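Tryptophan synthase alpha chain (Aquifex aeolicus, PDB 2EKC) probably cleaves indoleglycerol phosphate to indole and glyceraldehyde 3-phosphate, as the alpha subunit of tryptophan synthase in the last step of tryptophan biosynthesis. Local coordinates at residues 192-195 and 196-200. Residues are numbered along the deposited sequence; the frame is centred on the assembly and turned at random.
Sequences ERIK and KKVEE
Lys195 runs out straight, CG anti to the backbone N (chi1 -179°), and turns only at its last torsion, while Glu199 sets its CG anti to the carbonyl carbon (chi1 -52°) and extends from there; these torsions bring ammonium and carboxylate to each other one turn apart on helix 192-204, an outer helix of the TIM barrel. The result is a textbook i to i+4 salt bridge, with Lys195 NZ 2.9 Å from Glu199 OE2. The lysine reaches that oxygen from above the carboxylate plane, 42° out of it. Lys196, three residues before the glutamate, joins weakly: Lys196 NZ is a long 3.7 Å from Glu199 OE1, so the two oxygens have different nearest ammonium groups. With an alanine in place of Glu199, the Lys195 ammonium would probably be left without this mate and freer to turn, and Lys196 would lose a weaker one. On the buried side the same spacing serves apolar packing, Ile194 CD1 lying 4.2 Å from Val198 CG2, and the isoleucine also touches Phe176 of strand 174-177, a contact that packs the helix against the barrel wall. Lys197 NZ hydrogen-bonds Ser158 O. Glu192 and Lys196 run alongside each other in the same direction, yet their charges stop short of pairing: Glu192 OE2 lies 3.2 Å from Lys196 CE but 4.3 Å from Lys196 NZ.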
# COMPACT_ATOMS: atom_id res chain seq x y z
N GLU A 192 -4.41 3.28 21.24
CA GLU A 192 -4.38 2.20 22.23
C GLU A 192 -5.05 0.92 21.73
O GLU A 192 -4.57 -0.18 21.99
CB GLU A 192 -5.07 2.67 23.51
CG GLU A 192 -4.99 1.68 24.67
CD GLU A 192 -3.56 1.37 25.07
OE1 GLU A 192 -2.73 2.30 25.11
OE2 GLU A 192 -3.26 0.19 25.36
N ARG A 193 -6.15 1.07 21.01
CA ARG A 193 -6.89 -0.09 20.51
C ARG A 193 -6.16 -0.92 19.45
O ARG A 193 -6.11 -2.15 19.54
CB ARG A 193 -8.24 0.35 19.97
CG ARG A 193 -9.17 -0.79 19.64
CD ARG A 193 -10.60 -0.31 19.62
NE ARG A 193 -11.54 -1.41 19.48
CZ ARG A 193 -12.83 -1.33 19.77
NH1 ARG A 193 -13.34 -0.19 20.22
NH2 ARG A 193 -13.61 -2.38 19.60
N ILE A 194 -5.60 -0.25 18.45
CA ILE A 194 -4.89 -0.97 17.39
C ILE A 194 -3.56 -1.50 17.93
O ILE A 194 -3.08 -2.56 17.52
CB ILE A 194 -4.64 -0.07 16.16
CG1 ILE A 194 -3.89 -0.86 15.08
CG2 ILE A 194 -3.85 1.16 16.55
CD1 ILE A 194 -4.61 -2.13 14.60
N LYS A 195 -2.98 -0.76 18.87
CA LYS A 195 -1.72 -1.16 19.48
C LYS A 195 -1.90 -2.49 20.21
O LYS A 195 -1.09 -3.41 20.06
CB LYS A 195 -1.24 -0.08 20.46
CG LYS A 195 0.08 -0.40 21.14
CD LYS A 195 0.59 0.80 21.92
CE LYS A 195 1.88 0.48 22.65
NZ LYS A 195 1.68 -0.60 23.66
N LYS A 196 -2.96 -2.59 21.00
CA LYS A 196 -3.23 -3.82 21.74
C LYS A 196 -3.53 -4.97 20.78
O LYS A 196 -3.15 -6.11 21.03
CB LYS A 196 -4.42 -3.62 22.68
CG LYS A 196 -4.08 -2.81 23.94
CD LYS A 196 -3.12 -3.59 24.85
CE LYS A 196 -2.87 -2.84 26.15
NZ LYS A 196 -1.94 -3.58 27.05
N LYS A 197 -4.20 -4.67 19.68
CA LYS A 197 -4.53 -5.70 18.70
C LYS A 197 -3.25 -6.23 18.06
O LYS A 197 -3.12 -7.43 17.83
CB LYS A 197 -5.44 -5.13 17.61
CG LYS A 197 -5.88 -6.16 16.58
CD LYS A 197 -7.20 -6.82 16.95
CE LYS A 197 -7.11 -7.60 18.24
NZ LYS A 197 -8.45 -8.09 18.67
N VAL A 198 -2.31 -5.33 17.78
CA VAL A 198 -1.06 -5.74 17.17
C VAL A 198 -0.26 -6.62 18.12
O VAL A 198 0.39 -7.58 17.70
CB VAL A 198 -0.20 -4.52 16.77
CG1 VAL A 198 1.17 -4.99 16.29
CG2 VAL A 198 -0.91 -3.75 15.66
N GLU A 199 -0.32 -6.30 19.41
CA GLU A 199 0.40 -7.09 20.40
C GLU A 199 -0.14 -8.52 20.36
O GLU A 199 0.63 -9.48 20.44
CB GLU A 199 0.25 -6.47 21.79
CG GLU A 199 0.60 -4.98 21.80
CD GLU A 199 0.74 -4.39 23.19
OE1 GLU A 199 -0.02 -4.80 24.10
OE2 GLU A 199 1.61 -3.51 23.38
N GLU A 200 -1.46 -8.66 20.22
CA GLU A 200 -2.07 -9.99 20.12
C GLU A 200 -1.53 -10.65 18.86
O GLU A 200 -1.13 -11.81 18.87
CB GLU A 200 -3.59 -9.89 19.99
CG GLU A 200 -4.35 -9.75 21.29
CD GLU A 200 -5.85 -9.87 21.08
OE1 GLU A 200 -6.47 -8.91 20.59
OE2 GLU A 200 -6.41 -10.95 21.41